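Local coordinates for protein mandelate racemase/muconate lactonizing enzyme (Roseovarius nubinhibens, PDB 2QDD) that is of uncharacterised function but binds magnesium and probably abstracts the alpha proton of a carboxylate substrate, as other enolase-superfamily enzymes do, at residues L121-L126 with P351-I356. Sequence-based numbering, arbitrary orientation.
Sequences LPLWQL and PGLGVI
Gly352 reaches across to both neighbours of Pro122 through its own backbone, giving a single parallel beta bridge just ahead of helix 123-126. Gly352 N donates to Leu121 O at 2.8 Å; the N-H points well at the oxygen (158°), but the donor stands 43° out of the carbonyl plane. The return bond, from Leu123 N to Gly352 O at 3.1 Å, is more bent. Pro122, which has no N-H to give, sits between these two bonds. As N-cap residue it turns its carbonyl the other way, into the first helical turn, where Pro122 O accepts from Gln125 N at 3.0 Å and also from Leu126 N. Leu123 N, in that first turn, finds its acceptor in Gly352 O of the loop.

Weaker CA-H...O contacts line the same two oxygens: Pro351 CA lies 3.5 Å from Leu121 O, and Pro122 CA 3.6 Å from Gly352 O. The positive phi of Gly352 suits a residue without a side chain.

Apolar contact comes mainly from Leu123. One branch, CD1, rests on the Gly352 peptide, 3.6 Å from Gly352 C, while the other, CD2, meets Leu353 CD1 at 3.7 Å. With Leu353 CG anti to the backbone N (chi1 -170°), its CD1 methyl meets Leu123 tip to tip, the two side chains crossing at a slant.

The bridge ties the turn after helix 101-119 to the loop between strand 344-345, which pairs with strand 135-141, and strand 367-370, which joins the antiparallel sheet beside strand 5-22. Leu353 sits between two helices: its N bonds Asp113 OD1 on helix 101-119, and its O bonds His308 NE2 on helix 300-311. Leu123 and Trp124 also pack on His308, the indole lying nearly parallel to the imidazole, while Leu121 packs on Leu115 of the second subunit.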
ATOM      1  N   LEU A 121      10.782   3.166 -47.405  1.00 40.08           N
ATOM      2  CA  LEU A 121       9.695   2.496 -46.679  1.00 35.84           C
ATOM      3  C   LEU A 121       8.639   3.484 -46.200  1.00 32.63           C
ATOM      4  O   LEU A 121       8.969   4.590 -45.781  1.00 31.69           O
ATOM      5  CB  LEU A 121      10.234   1.684 -45.495  1.00 39.06           C
ATOM      6  CG  LEU A 121      11.301   0.622 -45.780  1.00 44.69           C
ATOM      7  CD1 LEU A 121      11.930   0.158 -44.493  1.00 44.67           C
ATOM      8  CD2 LEU A 121      10.737  -0.559 -46.561  1.00 49.30           C
ATOM      9  N   PRO A 122       7.357   3.094 -46.281  1.00 30.68           N
ATOM     10  CA  PRO A 122       6.304   3.885 -45.661  1.00 31.43           C
ATOM     11  C   PRO A 122       6.409   3.864 -44.140  1.00 30.70           C
ATOM     12  O   PRO A 122       6.923   2.899 -43.572  1.00 30.95           O
ATOM     13  CB  PRO A 122       5.024   3.182 -46.118  1.00 23.50           C
ATOM     14  CG  PRO A 122       5.444   1.805 -46.431  1.00 28.29           C
ATOM     15  CD  PRO A 122       6.817   1.908 -46.972  1.00 30.76           C
ATOM     16  N   LEU A 123       5.926   4.923 -43.499  1.00 31.16           N
ATOM     17  CA  LEU A 123       6.051   5.070 -42.052  1.00 36.20           C
ATOM     18  C   LEU A 123       5.424   3.918 -41.264  1.00 31.56           C
ATOM     19  O   LEU A 123       5.997   3.481 -40.274  1.00 31.52           O
ATOM     20  CB  LEU A 123       5.513   6.423 -41.588  1.00 35.18           C
ATOM     21  CG  LEU A 123       6.512   7.490 -41.131  1.00 44.23           C
ATOM     22  CD1 LEU A 123       7.670   7.639 -42.087  1.00 35.41           C
ATOM     23  CD2 LEU A 123       5.811   8.824 -40.963  1.00 42.72           C
ATOM     24  N   TRP A 124       4.288   3.398 -41.736  1.00 32.53           N
ATOM     25  CA  TRP A 124       3.629   2.248 -41.097  1.00 33.49           C
ATOM     26  C   TRP A 124       4.477   0.978 -41.048  1.00 31.00           C
ATOM     27  O   TRP A 124       4.311   0.157 -40.143  1.00 30.22           O
ATOM     28  CB  TRP A 124       2.236   1.965 -41.689  1.00 28.64           C
ATOM     29  CG  TRP A 124       2.230   1.655 -43.161  1.00 30.17           C
ATOM     30  CD1 TRP A 124       1.934   2.522 -44.174  1.00 28.10           C
ATOM     31  CD2 TRP A 124       2.524   0.396 -43.785  1.00 21.88           C
ATOM     32  NE1 TRP A 124       2.026   1.886 -45.386  1.00 30.09           N
ATOM     33  CE2 TRP A 124       2.393   0.583 -45.178  1.00 28.70           C
ATOM     34  CE3 TRP A 124       2.893  -0.866 -43.306  1.00 24.04           C
ATOM     35  CZ2 TRP A 124       2.619  -0.448 -46.097  1.00 26.82           C
ATOM     36  CZ3 TRP A 124       3.128  -1.885 -44.223  1.00 32.05           C
ATOM     37  CH2 TRP A 124       2.979  -1.670 -45.602  1.00 27.30           C
ATOM     38  N   GLN A 125       5.381   0.825 -42.015  1.00 32.40           N
ATOM     39  CA  GLN A 125       6.315  -0.300 -42.036  1.00 34.03           C
ATOM     40  C   GLN A 125       7.512  -0.092 -41.116  1.00 33.83           C
ATOM     41  O   GLN A 125       7.979  -1.038 -40.468  1.00 38.00           O
ATOM     42  CB  GLN A 125       6.783  -0.592 -43.459  1.00 29.05           C
ATOM     43  CG  GLN A 125       7.572  -1.885 -43.585  1.00 29.68           C
ATOM     44  CD  GLN A 125       7.360  -2.582 -44.913  1.00 36.68           C
ATOM     45  OE1 GLN A 125       7.030  -3.767 -44.957  1.00 33.89           O
ATOM     46  NE2 GLN A 125       7.551  -1.851 -46.003  1.00 30.36           N
ATOM     47  N   LEU A 126       8.008   1.141 -41.056  1.00 34.47           N
ATOM     48  CA  LEU A 126       9.070   1.498 -40.110  1.00 34.99           C
ATOM     49  C   LEU A 126       8.595   1.374 -38.666  1.00 32.50           C
ATOM     50  O   LEU A 126       9.384   1.070 -37.771  1.00 28.80           O
ATOM     51  CB  LEU A 126       9.583   2.915 -40.372  1.00 35.42           C
ATOM     52  CG  LEU A 126      10.550   3.128 -41.539  1.00 33.43           C
ATOM     53  CD1 LEU A 126      10.820   4.609 -41.698  1.00 27.62           C
ATOM     54  CD2 LEU A 126      11.849   2.372 -41.326  1.00 39.70           C
ATOM     55  N   PRO A 351       7.179   5.711 -49.841  1.00 37.88           N
ATOM     56  CA  PRO A 351       8.253   5.956 -48.869  1.00 33.00           C
ATOM     57  C   PRO A 351       8.081   7.222 -48.024  1.00 33.77           C
ATOM     58  O   PRO A 351       7.632   8.257 -48.522  1.00 33.35           O
ATOM     59  CB  PRO A 351       9.494   6.075 -49.748  1.00 35.20           C
ATOM     60  CG  PRO A 351       9.190   5.221 -50.917  1.00 34.11           C
ATOM     61  CD  PRO A 351       7.726   5.417 -51.180  1.00 36.50           C
ATOM     62  N   GLY A 352       8.428   7.117 -46.745  1.00 34.96           N
ATOM     63  CA  GLY A 352       8.202   8.195 -45.793  1.00 31.19           C
ATOM     64  C   GLY A 352       6.744   8.387 -45.447  1.00 27.19           C
ATOM     65  O   GLY A 352       5.995   7.423 -45.257  1.00 26.23           O
ATOM     66  N   LEU A 353       6.355   9.651 -45.371  1.00 26.69           N
ATOM     67  CA  LEU A 353       5.035  10.051 -44.906  1.00 32.75           C
ATOM     68  C   LEU A 353       4.004   9.921 -46.018  1.00 35.46           C
ATOM     69  O   LEU A 353       2.832   9.631 -45.756  1.00 36.00           O
ATOM     70  CB  LEU A 353       5.107  11.496 -44.416  1.00 31.93           C
ATOM     71  CG  LEU A 353       3.993  12.202 -43.652  1.00 38.78           C
ATOM     72  CD1 LEU A 353       3.561  11.425 -42.445  1.00 41.27           C
ATOM     73  CD2 LEU A 353       4.561  13.523 -43.215  1.00 51.29           C
ATOM     74  N   GLY A 354       4.458  10.138 -47.256  1.00 37.66           N
ATOM     75  CA  GLY A 354       3.621  10.011 -48.447  1.00 35.14           C
ATOM     76  C   GLY A 354       2.644  11.158 -48.625  1.00 40.20           C
ATOM     77  O   GLY A 354       1.574  10.986 -49.217  1.00 38.13           O
ATOM     78  N   VAL A 355       2.996  12.324 -48.088  1.00 39.34           N
ATOM     79  CA  VAL A 355       2.307  13.568 -48.431  1.00 45.57           C
ATOM     80  C   VAL A 355       3.295  14.722 -48.603  1.00 47.93           C
ATOM     81  O   VAL A 355       4.079  15.015 -47.704  1.00 48.94           O
ATOM     82  CB  VAL A 355       1.081  13.894 -47.489  1.00 43.66           C
ATOM     83  CG1 VAL A 355       1.197  13.222 -46.130  1.00 46.49           C
ATOM     84  CG2 VAL A 355       0.827  15.393 -47.360  1.00 43.86           C
ATOM     85  N   ILE A 356       3.267  15.336 -49.790  1.00 51.79           N
ATOM     86  CA  ILE A 356       4.184  16.422 -50.160  1.00 52.24           C
ATOM     87  C   ILE A 356       3.382  17.702 -50.408  1.00 52.71           C
ATOM     88  O   ILE A 356       2.681  17.809 -51.418  1.00 53.22           O
ATOM     89  CB  ILE A 356       5.020  16.072 -51.424  1.00 51.19           C
ATOM     90  CG1 ILE A 356       5.783  14.754 -51.233  1.00 55.95           C
ATOM     91  CG2 ILE A 356       5.997  17.198 -51.759  1.00 53.88           C
ATOM     92  CD1 ILE A 356       5.885  13.905 -52.492  1.00 55.21           C
TER